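Local structure of protocatechuate decarboxylase (5O3M) at residues Thr72-Ala77 and His96-Arg101; His47-Asn52 and Met78-Ile83. The protein decarboxylates 3,4-dihydroxybenzoic acid (protocatechuate) as a UbiD-family enzyme dependent on prenylated flavin, and can carboxylate catechols in the para position. All blocks are in the same frame, centred on the assembly; numbering follows the deposited sequence.

Interaction 1: residues Thr72-Ala77 and His96-Arg101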
ATOM      1  N   THR A  72     -38.050  -5.897  -6.798  1.00 37.62           N
ATOM      2  CA  THR A  72     -38.251  -7.340  -6.806  1.00 40.45           C
ATOM      3  C   THR A  72     -38.342  -7.783  -5.352  1.00 41.26           C
ATOM      4  O   THR A  72     -38.105  -6.988  -4.437  1.00 38.59           O
ATOM      5  CB  THR A  72     -37.137  -8.066  -7.566  1.00 36.71           C
ATOM      6  OG1 THR A  72     -37.455  -9.457  -7.679  1.00 39.57           O
ATOM      7  CG2 THR A  72     -35.786  -7.911  -6.840  1.00 31.23           C
ATOM      8  N   ARG A  73     -38.607  -8.912  -5.028  1.00 41.37           N
ATOM      9  CA  ARG A  73     -38.777  -9.402  -3.661  1.00 45.94           C
ATOM     10  C   ARG A  73     -38.860 -10.917  -3.692  1.00 42.41           C
ATOM     11  O   ARG A  73     -38.936 -11.529  -4.758  1.00 39.76           O
ATOM     12  CB  ARG A  73     -40.017  -8.793  -2.962  1.00 48.09           C
ATOM     13  CG  ARG A  73     -41.378  -9.105  -3.609  1.00 48.65           C
ATOM     14  CD  ARG A  73     -42.554  -8.446  -2.831  1.00 60.91           C
ATOM     15  NE  ARG A  73     -42.730  -8.978  -1.467  1.00 77.76           N
ATOM     16  CZ  ARG A  73     -43.421 -10.074  -1.126  1.00 80.92           C
ATOM     17  NH1 ARG A  73     -44.038 -10.819  -2.035  1.00 79.66           N
ATOM     18  NH2 ARG A  73     -43.501 -10.427   0.151  1.00 77.88           N
ATOM     19  N   ILE A  74     -38.747 -11.673  -2.655  1.00 35.44           N
ATOM     20  CA  ILE A  74     -39.042 -13.083  -2.442  1.00 39.00           C
ATOM     21  C   ILE A  74     -40.556 -13.250  -2.358  1.00 43.93           C
ATOM     22  O   ILE A  74     -41.254 -12.442  -1.731  1.00 49.50           O
ATOM     23  CB  ILE A  74     -38.345 -13.553  -1.146  1.00 43.65           C
ATOM     24  CG1 ILE A  74     -36.839 -13.359  -1.271  1.00 47.04           C
ATOM     25  CG2 ILE A  74     -38.626 -14.987  -0.842  1.00 47.54           C
ATOM     26  CD1 ILE A  74     -36.222 -14.145  -2.410  1.00 36.79           C
ATOM     27  N   GLY A  75     -41.086 -14.279  -3.008  1.00 42.31           N
ATOM     28  CA  GLY A  75     -42.517 -14.477  -3.014  1.00 40.22           C
ATOM     29  C   GLY A  75     -42.902 -15.914  -3.286  1.00 43.23           C
ATOM     30  O   GLY A  75     -42.063 -16.819  -3.277  1.00 44.31           O
ATOM     31  N   PRO A  76     -44.183 -16.145  -3.558  1.00 43.59           N
ATOM     32  CA  PRO A  76     -44.635 -17.505  -3.882  1.00 45.44           C
ATOM     33  C   PRO A  76     -44.052 -17.987  -5.201  1.00 42.53           C
ATOM     34  O   PRO A  76     -43.719 -17.195  -6.082  1.00 36.13           O
ATOM     35  CB  PRO A  76     -46.155 -17.350  -3.984  1.00 48.51           C
ATOM     36  CG  PRO A  76     -46.327 -15.921  -4.455  1.00 39.33           C
ATOM     37  CD  PRO A  76     -45.243 -15.142  -3.751  1.00 39.48           C
ATOM     38  N   ALA A  77     -43.926 -19.307  -5.334  1.00 48.71           N
ATOM     39  CA  ALA A  77     -43.828 -19.893  -6.664  1.00 43.60           C
ATOM     40  C   ALA A  77     -45.117 -19.595  -7.421  1.00 47.30           C
ATOM     41  O   ALA A  77     -46.195 -19.504  -6.827  1.00 46.85           O
ATOM     42  CB  ALA A  77     -43.595 -21.401  -6.570  1.00 41.64           C
ATOM     43  N   HIS A  96     -37.773 -22.885  -6.690  1.00 40.67           N
ATOM     44  CA  HIS A  96     -36.627 -22.847  -5.784  1.00 38.88           C
ATOM     45  C   HIS A  96     -36.185 -21.425  -5.450  1.00 37.12           C
ATOM     46  O   HIS A  96     -35.069 -21.239  -4.963  1.00 36.09           O
ATOM     47  CB  HIS A  96     -35.439 -23.622  -6.373  1.00 35.98           C
ATOM     48  CG  HIS A  96     -35.826 -24.868  -7.111  1.00 42.07           C
ATOM     49  ND1 HIS A  96     -35.982 -24.904  -8.484  1.00 34.07           N
ATOM     50  CD2 HIS A  96     -36.092 -26.123  -6.669  1.00 42.14           C
ATOM     51  CE1 HIS A  96     -36.323 -26.128  -8.852  1.00 34.48           C
ATOM     52  NE2 HIS A  96     -36.402 -26.885  -7.773  1.00 38.50           N
ATOM     53  N   ALA A  97     -37.027 -20.419  -5.718  1.00 39.45           N
ATOM     54  CA  ALA A  97     -36.641 -19.014  -5.604  1.00 36.10           C
ATOM     55  C   ALA A  97     -36.823 -18.460  -4.196  1.00 40.23           C
ATOM     56  O   ALA A  97     -37.176 -17.286  -4.030  1.00 43.61           O
ATOM     57  CB  ALA A  97     -37.421 -18.168  -6.614  1.00 28.49           C
ATOM     58  N   SER A  98     -36.591 -19.279  -3.178  1.00 34.31           N
ATOM     59  CA  SER A  98     -36.680 -18.842  -1.795  1.00 28.16           C
ATOM     60  C   SER A  98     -36.011 -19.901  -0.938  1.00 34.64           C
ATOM     61  O   SER A  98     -36.325 -21.090  -1.063  1.00 42.50           O
ATOM     62  CB  SER A  98     -38.137 -18.630  -1.365  1.00 39.77           C
ATOM     63  OG  SER A  98     -38.317 -18.905   0.016  1.00 38.51           O
ATOM     64  N   ARG A  99     -35.075 -19.472  -0.089  1.00 34.79           N
ATOM     65  CA  ARG A  99     -34.411 -20.420   0.794  1.00 34.23           C
ATOM     66  C   ARG A  99     -35.405 -21.053   1.761  1.00 38.97           C
ATOM     67  O   ARG A  99     -35.301 -22.248   2.072  1.00 46.99           O
ATOM     68  CB  ARG A  99     -33.275 -19.731   1.550  1.00 30.70           C
ATOM     69  CG  ARG A  99     -32.229 -20.695   2.084  1.00 29.95           C
ATOM     70  CD  ARG A  99     -31.237 -19.990   3.013  1.00 30.37           C
ATOM     71  NE  ARG A  99     -30.311 -20.923   3.659  1.00 38.84           N
ATOM     72  CZ  ARG A  99     -29.077 -21.150   3.219  1.00 42.29           C
ATOM     73  NH1 ARG A  99     -28.646 -20.516   2.142  1.00 36.60           N
ATOM     74  NH2 ARG A  99     -28.274 -22.002   3.848  1.00 35.22           N
ATOM     75  N   GLN A 100     -36.389 -20.280   2.241  1.00 34.18           N
ATOM     76  CA  GLN A 100     -37.384 -20.874   3.123  1.00 36.27           C
ATOM     77  C   GLN A 100     -38.226 -21.906   2.384  1.00 39.50           C
ATOM     78  O   GLN A 100     -38.515 -22.982   2.931  1.00 36.06           O
ATOM     79  CB  GLN A 100     -38.293 -19.821   3.751  1.00 43.70           C
ATOM     80  CG  GLN A 100     -39.084 -20.440   4.909  1.00 64.63           C
ATOM     81  CD  GLN A 100     -40.376 -19.717   5.239  1.00 71.28           C
ATOM     82  OE1 GLN A 100     -40.542 -18.534   4.932  1.00 78.05           O
ATOM     83  NE2 GLN A 100     -41.298 -20.429   5.881  1.00 68.31           N
ATOM     84  N   ARG A 101     -38.627 -21.603   1.144  1.00 32.02           N
ATOM     85  CA  ARG A 101     -39.433 -22.558   0.391  1.00 39.13           C
ATOM     86  C   ARG A 101     -38.645 -23.832   0.122  1.00 42.91           C
ATOM     87  O   ARG A 101     -39.184 -24.940   0.245  1.00 47.60           O
ATOM     88  CB  ARG A 101     -39.937 -21.929  -0.916  1.00 39.57           C
ATOM     89  CG  ARG A 101     -40.639 -22.907  -1.862  1.00 41.33           C
ATOM     90  CD  ARG A 101     -41.657 -22.224  -2.808  1.00 34.16           C
ATOM     91  NE  ARG A 101     -41.054 -21.219  -3.694  1.00 44.20           N
ATOM     92  CZ  ARG A 101     -41.109 -19.901  -3.479  1.00 37.25           C
ATOM     93  NH1 ARG A 101     -41.744 -19.433  -2.405  1.00 33.48           N
ATOM     94  NH2 ARG A 101     -40.541 -19.058  -4.335  1.00 32.78           N
TER
HETATM   95  O   HOH W   1     -39.537 -16.055  -4.648  1.00 28.10           O
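The backbones of Thr72-Ala77 and His96-Arg101 come closest at Ile74 and Ser98, whose CA atoms lie 6.3 Å apart, and the direct hydrogen bonds between the segments run from the Arg101 side chain to Gly75 O. This is a clear case of an arginine gripping a loop carbonyl with two nitrogens: NH1 and NH2 of Arg101 meet Gly75 O end-on, at 2.8 Å from NH1, both N-H directions well short of straight because two donors share one oxygen. A bend at chi3 (61°) turns the guanidinium across the loop. One face lies under the backbone of Pro76 and Ala77, with Ala77 N 3.4 Å above its centre; Ser98 CB packs on the opposite face. Water 1 accepts from Gly75 N and Arg101 NH2 and is placed to donate to Ala97 O, 2.7 Å from the water oxygen. Beside it, Ile74 sets CG2 against Ser98 CB at 3.7 Å. Ser98 N-caps the helix, its OG accepting from Arg101 N in a nearly straight bond (167°). Further bonds to Gln41, Gly94 and Met95 hold the guanidinium, so the start of helix 99-106 is tied to the lead-in of strand 77-80, while Ile74 and Ala97 also touch helix 344-366.

Interaction 2: residues His47-Asn52 and Met78-Ile83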
ATOM      1  N   HIS A  47     -55.056 -15.079 -15.608  1.00 60.79           N
ATOM      2  CA  HIS A  47     -54.936 -13.924 -16.489  1.00 62.20           C
ATOM      3  C   HIS A  47     -53.985 -14.246 -17.640  1.00 56.19           C
ATOM      4  O   HIS A  47     -52.917 -14.828 -17.417  1.00 59.84           O
ATOM      5  CB  HIS A  47     -54.428 -12.720 -15.702  1.00 50.67           C
ATOM      6  CG  HIS A  47     -54.640 -11.401 -16.381  1.00 56.46           C
ATOM      7  ND1 HIS A  47     -53.675 -10.796 -17.160  1.00 56.34           N
ATOM      8  CD2 HIS A  47     -55.687 -10.542 -16.348  1.00 57.44           C
ATOM      9  CE1 HIS A  47     -54.127  -9.633 -17.596  1.00 55.67           C
ATOM     10  NE2 HIS A  47     -55.346  -9.457 -17.118  1.00 59.18           N
ATOM     11  N   PRO A  48     -54.345 -13.896 -18.876  1.00 45.81           N
ATOM     12  CA  PRO A  48     -53.522 -14.293 -20.025  1.00 50.19           C
ATOM     13  C   PRO A  48     -52.146 -13.642 -19.989  1.00 45.69           C
ATOM     14  O   PRO A  48     -52.002 -12.455 -19.693  1.00 45.36           O
ATOM     15  CB  PRO A  48     -54.341 -13.818 -21.233  1.00 51.94           C
ATOM     16  CG  PRO A  48     -55.759 -13.741 -20.717  1.00 48.00           C
ATOM     17  CD  PRO A  48     -55.603 -13.257 -19.294  1.00 49.40           C
ATOM     18  N   VAL A  49     -51.128 -14.446 -20.279  1.00 46.17           N
ATOM     19  CA  VAL A  49     -49.746 -13.995 -20.262  1.00 44.78           C
ATOM     20  C   VAL A  49     -49.054 -14.426 -21.548  1.00 48.14           C
ATOM     21  O   VAL A  49     -49.231 -15.557 -22.019  1.00 49.91           O
ATOM     22  CB  VAL A  49     -48.979 -14.539 -19.046  1.00 46.66           C
ATOM     23  CG1 VAL A  49     -48.626 -16.004 -19.265  1.00 45.78           C
ATOM     24  CG2 VAL A  49     -47.721 -13.699 -18.807  1.00 36.34           C
ATOM     25  N   ASP A  50     -48.267 -13.510 -22.109  1.00 44.37           N
ATOM     26  CA  ASP A  50     -47.366 -13.815 -23.212  1.00 40.95           C
ATOM     27  C   ASP A  50     -46.084 -14.434 -22.660  1.00 46.15           C
ATOM     28  O   ASP A  50     -45.412 -13.801 -21.837  1.00 49.85           O
ATOM     29  CB  ASP A  50     -47.044 -12.538 -23.974  1.00 39.10           C
ATOM     30  CG  ASP A  50     -46.454 -12.797 -25.345  1.00 48.01           C
ATOM     31  OD1 ASP A  50     -45.931 -13.903 -25.595  1.00 52.07           O
ATOM     32  OD2 ASP A  50     -46.502 -11.869 -26.176  1.00 54.97           O
ATOM     33  N   PRO A  51     -45.716 -15.657 -23.059  1.00 47.09           N
ATOM     34  CA  PRO A  51     -44.457 -16.227 -22.542  1.00 38.52           C
ATOM     35  C   PRO A  51     -43.231 -15.476 -23.042  1.00 42.54           C
ATOM     36  O   PRO A  51     -42.151 -15.592 -22.439  1.00 33.49           O
ATOM     37  CB  PRO A  51     -44.485 -17.679 -23.049  1.00 43.20           C
ATOM     38  CG  PRO A  51     -45.304 -17.628 -24.301  1.00 36.36           C
ATOM     39  CD  PRO A  51     -46.323 -16.503 -24.112  1.00 39.61           C
ATOM     40  N   ASN A  52     -43.376 -14.716 -24.127  1.00 40.80           N
ATOM     41  CA  ASN A  52     -42.330 -13.827 -24.621  1.00 46.40           C
ATOM     42  C   ASN A  52     -42.330 -12.560 -23.762  1.00 40.13           C
ATOM     43  O   ASN A  52     -43.214 -11.708 -23.891  1.00 38.93           O
ATOM     44  CB  ASN A  52     -42.555 -13.515 -26.100  1.00 41.55           C
ATOM     45  CG  ASN A  52     -41.392 -12.749 -26.722  1.00 47.70           C
ATOM     46  OD1 ASN A  52     -40.331 -12.615 -26.116  1.00 46.99           O
ATOM     47  ND2 ASN A  52     -41.586 -12.255 -27.941  1.00 49.48           N
ATOM     48  N   MET A  78     -45.018 -19.407  -8.734  1.00 46.79           N
ATOM     49  CA  MET A  78     -46.165 -18.910  -9.484  1.00 45.18           C
ATOM     50  C   MET A  78     -46.486 -19.790 -10.682  1.00 43.41           C
ATOM     51  O   MET A  78     -45.604 -20.098 -11.490  1.00 40.39           O
ATOM     52  CB  MET A  78     -45.926 -17.476  -9.939  1.00 42.48           C
ATOM     53  CG  MET A  78     -47.155 -16.835 -10.535  1.00 49.13           C
ATOM     54  SD  MET A  78     -47.100 -15.046 -10.395  1.00 50.53           S
ATOM     55  CE  MET A  78     -48.647 -14.571 -11.170  1.00 44.71           C
ATOM     56  N   MET A  79     -47.756 -20.177 -10.804  1.00 45.87           N
ATOM     57  CA  MET A  79     -48.248 -20.949 -11.939  1.00 41.04           C
ATOM     58  C   MET A  79     -49.054 -20.029 -12.850  1.00 49.42           C
ATOM     59  O   MET A  79     -50.024 -19.401 -12.404  1.00 53.85           O
ATOM     60  CB  MET A  79     -49.093 -22.135 -11.476  1.00 45.20           C
ATOM     61  CG  MET A  79     -49.608 -23.062 -12.600  1.00 44.16           C
ATOM     62  SD  MET A  79     -48.332 -24.150 -13.278  1.00 45.58           S
ATOM     63  CE  MET A  79     -48.163 -25.375 -11.978  1.00 36.52           C
ATOM     64  N   PHE A  80     -48.648 -19.953 -14.124  1.00 41.92           N
ATOM     65  CA  PHE A  80     -49.389 -19.229 -15.158  1.00 39.49           C
ATOM     66  C   PHE A  80     -50.229 -20.236 -15.946  1.00 47.25           C
ATOM     67  O   PHE A  80     -49.689 -21.044 -16.716  1.00 43.08           O
ATOM     68  CB  PHE A  80     -48.431 -18.459 -16.070  1.00 37.01           C
ATOM     69  CG  PHE A  80     -47.739 -17.314 -15.393  1.00 37.14           C
ATOM     70  CD1 PHE A  80     -46.584 -17.526 -14.642  1.00 37.98           C
ATOM     71  CD2 PHE A  80     -48.241 -16.025 -15.484  1.00 41.01           C
ATOM     72  CE1 PHE A  80     -45.924 -16.461 -14.006  1.00 39.97           C
ATOM     73  CE2 PHE A  80     -47.587 -14.948 -14.838  1.00 38.93           C
ATOM     74  CZ  PHE A  80     -46.435 -15.175 -14.101  1.00 38.90           C
ATOM     75  N   ASN A  81     -51.548 -20.192 -15.752  1.00 48.76           N
ATOM     76  CA  ASN A  81     -52.440 -21.169 -16.371  1.00 52.52           C
ATOM     77  C   ASN A  81     -52.869 -20.800 -17.781  1.00 48.37           C
ATOM     78  O   ASN A  81     -53.273 -21.684 -18.541  1.00 44.60           O
ATOM     79  CB  ASN A  81     -53.712 -21.352 -15.532  1.00 52.53           C
ATOM     80  CG  ASN A  81     -53.470 -22.129 -14.264  1.00 53.38           C
ATOM     81  OD1 ASN A  81     -52.614 -23.019 -14.216  1.00 53.70           O
ATOM     82  ND2 ASN A  81     -54.236 -21.809 -13.222  1.00 48.64           N
ATOM     83  N   ASN A  82     -52.834 -19.524 -18.136  1.00 49.45           N
ATOM     84  CA  ASN A  82     -53.416 -19.036 -19.386  1.00 49.04           C
ATOM     85  C   ASN A  82     -52.271 -18.432 -20.194  1.00 48.65           C
ATOM     86  O   ASN A  82     -51.828 -17.316 -19.913  1.00 46.33           O
ATOM     87  CB  ASN A  82     -54.525 -18.029 -19.094  1.00 49.23           C
ATOM     88  CG  ASN A  82     -55.271 -17.578 -20.337  1.00 57.96           C
ATOM     89  OD1 ASN A  82     -54.887 -17.874 -21.474  1.00 63.75           O
ATOM     90  ND2 ASN A  82     -56.348 -16.836 -20.121  1.00 55.57           N
ATOM     91  N   ILE A  83     -51.797 -19.180 -21.186  1.00 50.75           N
ATOM     92  CA  ILE A  83     -50.596 -18.858 -21.944  1.00 39.10           C
ATOM     93  C   ILE A  83     -51.019 -18.494 -23.357  1.00 45.60           C
ATOM     94  O   ILE A  83     -51.482 -19.358 -24.111  1.00 56.14           O
ATOM     95  CB  ILE A  83     -49.612 -20.036 -21.965  1.00 40.42           C
ATOM     96  CG1 ILE A  83     -49.418 -20.624 -20.557  1.00 37.25           C
ATOM     97  CG2 ILE A  83     -48.284 -19.611 -22.613  1.00 34.77           C
ATOM     98  CD1 ILE A  83     -48.710 -19.693 -19.550  1.00 34.26           C
TER
HETATM   99  O   HOH W   2     -51.539 -17.314 -17.246  1.00 48.05           O
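Val49 packs on both Phe80 and Ile83 and meets each in a different way, which makes it a compact example of one branched residue joining two neighbours. Its side chain crosses that of Phe80 at about a right angle, with CG1 approaching the ring obliquely, 3.8 Å from Phe80 CD2. Against Ile83 it lies alongside, both pointing the same way, and Val49 CG1 is 3.7 Å from Ile83 CD1. The first torsion of Val49 (76°) lodges CG1 between its own backbone N and carbonyl carbon, and from there this one methyl reaches both partners. Farther along, the Pro51 ring sets CG 4.0 Å from Ile83 CG2, the two side chains meeting at a slant.

At the other end the contact turns polar. The Asn82 amide passes aslant over the Pro48 ring, with ND2 3.2 Å from Pro48 CG; the same amide nitrogen is bonded to Asp46 O. The backbones form a single bridge at Val49 and Ile83: Val49 N bonds Asn82 O at 3.0 Å, and a further backbone bond joins Val49 to Lys84. Weaker CA-H...O contacts accompany it, from Pro48 CA to Asn82 O and from Ile83 CA to Val49 O. Water 2 joins the two segments, accepting from Asn82 N at 2.7 Å and lying within donating distance of both His47 O and Asn82 O.

Leu55 of helix 54-62 touches Val49 and Phe80, and Phe506 of the second subunit packs on Val49 and meets the His47 ring edge-to-face. The chemistry implies a division of labour: the backbone bonds and water 2 set how the segments lie beside each other, while the buried side chains of Val49, Pro51, Phe80 and Ile83 supply apolar packing.

Interactions 1 and 2 follow one another along the chain at Ala77 and Met78, their centres about 19 Å apart, and their four segments alternate in sequence within the N-terminal domain of the UbiD family. They hold successive parts of the same strand, 77-80: interaction 1 at its entry, against the start of helix 99-106, and interaction 2 around Phe80 and the residues that follow, against the loop after strand 42-45. Interaction 1 is the more buried and relies on a charged guanidinium serving backbone carbonyls. Interaction 2, farther from the chain centre and only partly buried, instead combines a lone backbone bridge with apolar side chains. Each includes a bridging water, and both reach the second subunit.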